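Local coordinates for protein putative polysaccharide deacetylase (Bdellovibrio bacteriovorus HD100, PDB 5JP6) that probably removes acetyl groups from peptidoglycan as a zinc-dependent deacetylase of carbohydrate esterase family 4, at residues 94-97 / 98-101; 249-252 / 253-257; 364-367 / 368-371. The protein carries 1 engineered substitution. All blocks are in the same frame, centred on the assembly; numbering follows the deposited sequence.

Interaction 1: 94-97 / 98-101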
loop_
_atom_site.group_PDB
_atom_site.type_symbol
_atom_site.label_atom_id
_atom_site.label_comp_id
_atom_site.label_asym_id
_atom_site.label_seq_id
_atom_site.Cartn_x
_atom_site.Cartn_y
_atom_site.Cartn_z
ATOM N N GLU A 94 -3.310 -6.010 12.185
ATOM C CA GLU A 94 -4.061 -4.792 12.491
ATOM C C GLU A 94 -5.110 -4.497 11.433
ATOM O O GLU A 94 -6.248 -4.134 11.767
ATOM C CB GLU A 94 -3.121 -3.602 12.612
ATOM C CG GLU A 94 -3.794 -2.283 12.898
ATOM C CD GLU A 94 -2.839 -1.164 13.218
ATOM O OE1 GLU A 94 -1.623 -1.317 13.031
ATOM O OE2 GLU A 94 -3.387 -0.086 13.641
ATOM N N ASN A 95 -4.746 -4.600 10.153
ATOM C CA ASN A 95 -5.725 -4.238 9.127
ATOM C C ASN A 95 -6.929 -5.161 9.186
ATOM O O ASN A 95 -8.063 -4.726 9.020
ATOM C CB ASN A 95 -5.116 -4.287 7.737
ATOM C CG ASN A 95 -4.230 -3.120 7.461
ATOM O OD1 ASN A 95 -3.837 -2.385 8.368
ATOM N ND2 ASN A 95 -3.958 -2.898 6.187
ATOM N N GLU A 96 -6.682 -6.437 9.473
ATOM C CA GLU A 96 -7.806 -7.386 9.551
ATOM C C GLU A 96 -8.670 -7.092 10.777
ATOM O O GLU A 96 -9.890 -7.195 10.717
ATOM C CB GLU A 96 -7.318 -8.829 9.546
ATOM C CG GLU A 96 -6.655 -9.246 8.252
ATOM C CD GLU A 96 -7.486 -8.942 7.038
ATOM O OE1 GLU A 96 -8.699 -9.311 7.042
ATOM O OE2 GLU A 96 -6.913 -8.392 6.073
ATOM N N ILE A 97 -8.035 -6.685 11.886
ATOM C CA ILE A 97 -8.794 -6.384 13.087
ATOM C C ILE A 97 -9.663 -5.122 12.895
ATOM O O ILE A 97 -10.803 -5.044 13.402
ATOM C CB ILE A 97 -7.866 -6.224 14.300
ATOM C CG1 ILE A 97 -7.153 -7.545 14.601
ATOM C CG2 ILE A 97 -8.594 -5.680 15.516
ATOM C CD1 ILE A 97 -5.846 -7.391 15.361
ATOM N N ARG A 98 -9.135 -4.166 12.132
ATOM C CA ARG A 98 -9.866 -2.917 11.844
ATOM C C ARG A 98 -10.975 -3.102 10.791
ATOM O O ARG A 98 -11.931 -2.305 10.756
ATOM C CB ARG A 98 -8.915 -1.806 11.388
ATOM C CG ARG A 98 -7.977 -1.325 12.478
ATOM C CD ARG A 98 -7.162 -0.118 12.034
ATOM N NE ARG A 98 -6.191 0.265 13.026
ATOM C CZ ARG A 98 -6.461 0.934 14.149
ATOM N NH1 ARG A 98 -7.692 1.402 14.379
ATOM N NH2 ARG A 98 -5.533 1.086 15.062
ATOM N N ASP A 99 -10.801 -4.103 9.907
ATOM C CA ASP A 99 -11.705 -4.320 8.789
ATOM C C ASP A 99 -13.078 -4.678 9.289
ATOM O O ASP A 99 -13.250 -5.740 9.871
ATOM C CB ASP A 99 -11.165 -5.416 7.877
ATOM C CG ASP A 99 -11.988 -5.641 6.657
ATOM O OD1 ASP A 99 -13.147 -5.148 6.535
ATOM O OD2 ASP A 99 -11.392 -6.306 5.761
ATOM N N GLU A 100 -14.059 -3.796 9.054
ATOM C CA GLU A 100 -15.454 -4.065 9.502
ATOM C C GLU A 100 -16.017 -5.387 8.962
ATOM O O GLU A 100 -16.928 -5.918 9.559
ATOM C CB GLU A 100 -16.391 -2.897 9.206
ATOM C CG GLU A 100 -16.227 -1.676 10.129
ATOM C CD GLU A 100 -16.489 -1.926 11.634
ATOM O OE1 GLU A 100 -16.998 -3.009 12.045
ATOM O OE2 GLU A 100 -16.163 -1.003 12.433
ATOM N N ASN A 101 -15.512 -5.925 7.843
ATOM C CA ASN A 101 -15.962 -7.245 7.357
ATOM C C ASN A 101 -15.683 -8.349 8.375
ATOM O O ASN A 101 -16.387 -9.354 8.379
ATOM C CB ASN A 101 -15.371 -7.602 6.016
ATOM C CG ASN A 101 -15.996 -6.815 4.883
ATOM O OD1 ASN A 101 -17.120 -6.254 4.995
ATOM N ND2 ASN A 101 -15.293 -6.775 3.789
HETATM O O HOH W 1 -8.689 -6.443 5.067
HETATM O O HOH W 2 -13.338 -5.803 12.598
#
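A salt bridge between positions i and i+4 spans the short helix 94-98 from its first residue to its last, where Glu94 and Arg98 extend side by side in the same direction. Arg98 NE at 2.9 Å and Arg98 NH2 at 2.8 Å both converge on Glu94 OE2. The oxygen lies almost in the guanidinium plane and is met on its anti side, although the carboxylate is turned 48° from that plane. Glu94 runs out extended with CG opposite the backbone N (chi1 179°), which lays it along the Arg98 chain. Arg339 also pairs with Glu94 OE2 and Asp118 with Arg98 NH2; this charged surrounding probably keeps the buried carboxylate ionised. Asn95, on another side of the helix, bonds to Tyr183 and to the carbonyl of Ile337.

Asp99 N makes weak bonds to Asn95 O and Glu96 O as the chain leaves helical geometry. The carboxylates of Glu96 and Asp99 come close, and one water donates to both, 2.8 Å from Glu96 OE2 and 2.8 Å from Asp99 OD2. From above the same carboxylate, Asn101 N reaches Asp99 OD1 at 2.8 Å, forming an Asx turn that carries the helix end into a 3-10 segment.

Interaction 2: 249-252 / 253-257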
loop_
_atom_site.group_PDB
_atom_site.type_symbol
_atom_site.label_atom_id
_atom_site.label_comp_id
_atom_site.label_asym_id
_atom_site.label_seq_id
_atom_site.Cartn_x
_atom_site.Cartn_y
_atom_site.Cartn_z
ATOM N N LEU A 249 -3.595 -17.438 -13.571
ATOM C CA LEU A 249 -4.708 -16.927 -14.327
ATOM C C LEU A 249 -4.425 -17.105 -15.804
ATOM O O LEU A 249 -3.266 -17.032 -16.241
ATOM C CB LEU A 249 -4.882 -15.423 -14.033
ATOM C CG LEU A 249 -5.419 -15.021 -12.654
ATOM C CD1 LEU A 249 -5.729 -13.531 -12.599
ATOM C CD2 LEU A 249 -6.658 -15.822 -12.253
ATOM N N THR A 250 -5.489 -17.302 -16.571
ATOM C CA THR A 250 -5.395 -17.257 -18.011
ATOM C C THR A 250 -5.185 -15.790 -18.382
ATOM O O THR A 250 -5.367 -14.875 -17.548
ATOM C CB THR A 250 -6.691 -17.733 -18.690
ATOM O OG1 THR A 250 -7.746 -16.793 -18.426
ATOM C CG2 THR A 250 -7.086 -19.151 -18.225
ATOM N N PHE A 251 -4.787 -15.578 -19.629
ATOM C CA PHE A 251 -4.603 -14.244 -20.146
ATOM C C PHE A 251 -5.887 -13.413 -19.976
ATOM O O PHE A 251 -5.841 -12.275 -19.503
ATOM C CB PHE A 251 -4.192 -14.249 -21.621
ATOM C CG PHE A 251 -4.119 -12.839 -22.204
ATOM C CD1 PHE A 251 -2.971 -12.108 -22.140
ATOM C CD2 PHE A 251 -5.272 -12.227 -22.736
ATOM C CE1 PHE A 251 -2.940 -10.812 -22.628
ATOM C CE2 PHE A 251 -5.245 -10.969 -23.209
ATOM C CZ PHE A 251 -4.078 -10.242 -23.164
ATOM N N ASP A 252 -7.032 -13.974 -20.369
ATOM C CA ASP A 252 -8.272 -13.196 -20.293
ATOM C C ASP A 252 -8.619 -12.876 -18.850
ATOM O O ASP A 252 -9.071 -11.775 -18.558
ATOM C CB ASP A 252 -9.459 -13.883 -20.958
ATOM C CG ASP A 252 -9.390 -13.869 -22.510
ATOM O OD1 ASP A 252 -8.597 -13.074 -23.088
ATOM O OD2 ASP A 252 -10.182 -14.646 -23.122
ATOM N N GLU A 253 -8.406 -13.819 -17.938
ATOM C CA GLU A 253 -8.684 -13.533 -16.515
ATOM C C GLU A 253 -7.754 -12.441 -16.019
ATOM O O GLU A 253 -8.175 -11.536 -15.293
ATOM C CB GLU A 253 -8.548 -14.792 -15.660
ATOM C CG GLU A 253 -9.613 -15.846 -15.919
ATOM C CD GLU A 253 -9.276 -17.214 -15.327
ATOM O OE1 GLU A 253 -8.084 -17.506 -15.058
ATOM O OE2 GLU A 253 -10.213 -18.006 -15.135
ATOM N N ALA A 254 -6.481 -12.518 -16.411
ATOM C CA ALA A 254 -5.500 -11.516 -15.974
ATOM C C ALA A 254 -5.830 -10.138 -16.554
ATOM O O ALA A 254 -5.775 -9.134 -15.842
ATOM C CB ALA A 254 -4.070 -11.929 -16.337
ATOM N N ALA A 255 -6.203 -10.108 -17.828
ATOM C CA ALA A 255 -6.556 -8.837 -18.476
ATOM C C ALA A 255 -7.773 -8.230 -17.811
ATOM O O ALA A 255 -7.854 -7.015 -17.660
ATOM C CB ALA A 255 -6.794 -9.013 -19.975
ATOM N N ALA A 256 -8.734 -9.080 -17.415
ATOM C CA ALA A 256 -9.896 -8.588 -16.703
ATOM C C ALA A 256 -9.526 -7.971 -15.347
ATOM O O ALA A 256 -10.134 -6.958 -14.934
ATOM C CB ALA A 256 -10.915 -9.692 -16.551
ATOM N N GLU A 257 -8.519 -8.538 -14.672
ATOM C CA GLU A 257 -8.003 -8.012 -13.393
ATOM C C GLU A 257 -7.340 -6.631 -13.651
ATOM O O GLU A 257 -7.506 -5.676 -12.880
ATOM C CB GLU A 257 -7.008 -8.983 -12.720
ATOM C CG GLU A 257 -7.712 -10.155 -12.081
ATOM C CD GLU A 257 -8.244 -9.843 -10.707
ATOM O OE1 GLU A 257 -8.297 -8.643 -10.295
ATOM O OE2 GLU A 257 -8.585 -10.800 -10.007
#
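Thr250 and Glu253 bond to each other twice at the start of helix 251-269. Glu253 N donates to Thr250 OG1 at 3.1 Å, and Thr250 N returns the bond to Glu253 OE1 at 3.0 Å; both are nearly straight, the second at 168°. This reciprocal pair is a capping box, with Thr250 as the N-cap. The hydroxyl stands between the backbone N and the carbonyl carbon (chi1 67°), which turns it in toward the first turn of the helix. Glu253 reaches back across the cap obliquely, its chain extended beyond CG, and the carboxylate oxygen is approached on its anti side, 33° out of plane. On the way its CG passes 3.3 Å from Thr250 OG1, so the acid's methylene chain packs against the cap as well as bonding to it.

Outside the box, Leu249 packs on the first turns of the helix. It precedes the cap, and its CB lies 4.3 Å from Ala254 CB, a small hydrophobic staple; Leu249 CD2 lies 3.6 Å from Glu253 OE1. Leu249 CD1 meets Glu257 CG at 3.9 Å, the two side chains running at about a right angle. In the backbone, Ala254 N bonds to Thr250 O and Ala255 N to Phe251 O, starting the regular helical pattern. Phe251 CE2 touches Ala255 CB at 4.1 Å, obliquely to the ring, and both residues, with Ala254, rest on helix 285-293. Leu249 is the first ordered residue after an unmodelled segment, and it also touches Thr230, which gives Glu257 a weak hydrogen bond.

Exchanging bonds in this way supplies acceptors for two amides at the exposed helix start, and the Glu253 carboxylate, placed at the positive end of the helix dipole, would be favoured in its charged form.

Interaction 3: 364-367 / 368-371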
loop_
_atom_site.group_PDB
_atom_site.type_symbol
_atom_site.label_atom_id
_atom_site.label_comp_id
_atom_site.label_asym_id
_atom_site.label_seq_id
_atom_site.Cartn_x
_atom_site.Cartn_y
_atom_site.Cartn_z
ATOM N N ALA A 364 1.591 11.227 -17.408
ATOM C CA ALA A 364 1.468 11.119 -18.873
ATOM C C ALA A 364 1.745 12.445 -19.583
ATOM O O ALA A 364 1.351 13.517 -19.108
ATOM C CB ALA A 364 0.098 10.614 -19.264
ATOM N N ALA A 365 2.413 12.369 -20.728
ATOM C CA ALA A 365 2.624 13.567 -21.556
ATOM C C ALA A 365 1.305 14.165 -22.084
ATOM O O ALA A 365 1.172 15.394 -22.191
ATOM C CB ALA A 365 3.560 13.241 -22.706
ATOM N N ASP A 366 0.341 13.305 -22.394
ATOM C CA ASP A 366 -0.946 13.727 -22.915
ATOM C C ASP A 366 -1.865 13.940 -21.748
ATOM O O ASP A 366 -2.258 12.972 -21.108
ATOM C CB ASP A 366 -1.514 12.675 -23.870
ATOM C CG ASP A 366 -2.887 13.061 -24.452
ATOM O OD1 ASP A 366 -3.501 14.068 -24.059
ATOM O OD2 ASP A 366 -3.335 12.256 -25.306
ATOM N N PRO A 367 -2.223 15.209 -21.465
ATOM C CA PRO A 367 -3.082 15.486 -20.349
ATOM C C PRO A 367 -4.509 14.933 -20.445
ATOM O O PRO A 367 -5.239 14.928 -19.425
ATOM C CB PRO A 367 -3.058 17.023 -20.279
ATOM C CG PRO A 367 -2.875 17.436 -21.701
ATOM C CD PRO A 367 -1.929 16.420 -22.245
ATOM N N SER A 368 -4.919 14.523 -21.646
ATOM C CA SER A 368 -6.220 13.897 -21.838
ATOM C C SER A 368 -6.228 12.383 -21.642
ATOM O O SER A 368 -7.302 11.810 -21.602
ATOM C CB SER A 368 -6.748 14.217 -23.225
ATOM O OG SER A 368 -6.077 13.506 -24.266
ATOM N N ALA A 369 -5.041 11.754 -21.549
ATOM C CA ALA A 369 -4.869 10.284 -21.496
ATOM C C ALA A 369 -5.761 9.728 -20.351
ATOM O O ALA A 369 -6.412 8.697 -20.483
ATOM C CB ALA A 369 -3.400 9.892 -21.340
ATOM N N LYS A 370 -5.789 10.447 -19.228
ATOM C CA LYS A 370 -6.468 9.978 -18.003
ATOM C C LYS A 370 -7.986 9.873 -18.210
ATOM O O LYS A 370 -8.652 9.130 -17.501
ATOM C CB LYS A 370 -6.123 10.863 -16.809
ATOM C CG LYS A 370 -6.639 12.288 -16.900
ATOM C CD LYS A 370 -5.978 13.285 -15.952
ATOM C CE LYS A 370 -6.162 12.959 -14.546
ATOM N NZ LYS A 370 -5.688 13.995 -13.581
ATOM N N TYR A 371 -8.508 10.612 -19.192
ATOM C CA TYR A 371 -9.942 10.585 -19.474
ATOM C C TYR A 371 -10.337 9.581 -20.529
ATOM O O TYR A 371 -11.544 9.378 -20.750
ATOM C CB TYR A 371 -10.411 11.966 -19.910
ATOM C CG TYR A 371 -10.221 13.035 -18.840
ATOM C CD1 TYR A 371 -11.078 13.107 -17.750
ATOM C CD2 TYR A 371 -9.178 13.924 -18.914
ATOM C CE1 TYR A 371 -10.916 14.070 -16.800
ATOM C CE2 TYR A 371 -8.998 14.876 -17.956
ATOM C CZ TYR A 371 -9.863 14.938 -16.881
ATOM O OH TYR A 371 -9.730 15.907 -15.901
HETATM O O HOH W 3 -3.463 12.168 -18.652
#
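Asp366 turns its carboxylate over the start of Ser368, so that one oxygen receives both the hydroxyl and the amide of that residue. Ser368 OG donates to Asp366 OD1 at 2.6 Å, a short bond on the syn side of the oxygen, while Ser368 N lies 2.8 Å from Asp366 OD1 and comes in from above the carboxylate plane, 48° out of it. Both donors approach from the same face. Two torsions bring the groups together: Asp366 has CG opposite its backbone N (chi1 180°), and Ser368 holds OG between its own N and carbonyl carbon (chi1 74°), folded back over the turn.

The amide bond makes this an Asx turn, laid over a type I beta turn from Asp366 to Ala369 in which Ala369 N meets Asp366 O at 3.1 Å from well above the carbonyl plane. Pro367 fills the second position of the beta turn, where its ring-restricted phi suits the geometry. The turn reverses the chain just beyond strand 358-364, which lies between strands 150-153 and 170-176 in the parallel sheet, and passes it into the 3-10 segment 369-371. A water prolongs the pattern, donating to Asp366 O and accepting from Lys370 N at 3.0 Å.

Across the turn, Ala364 CB and Ala369 CB touch at 4.1 Å, and both also rest on Pro274. Farther along, Lys370 and Tyr371 lie beside one another: Lys370 CG sits 3.5 Å above the Tyr371 ring plane, offset toward the rim, while Pro367 O approaches the ring's edge, 4.0 Å from Tyr371 CE2. The Lys370 chain runs on, bent at chi3, to a cation-pi contact between its ammonium group and Trp271.

How the interactions relate
The three contacts follow one another along the chain without touching. Interactions 1 and 2 both come within about 12 Å of the zinc ion, which Asp177, His227 and Tyr280 bind: the side chain of Asn95 in interaction 1 is about 12 Å from the metal and about 8 Å from that of Asp177, and the side chain of Glu257 in interaction 2 is about 11 Å from the zinc. Neither reaches it directly. Their nearest atoms are about 16 Å apart. Interaction 3 lies away from that site, beside a bound magnesium ion about 4 Å from the Ala364 side chain. Its centre is 25 Å from that of interaction 2 and 36 Å from that of interaction 1, across the chain's centre.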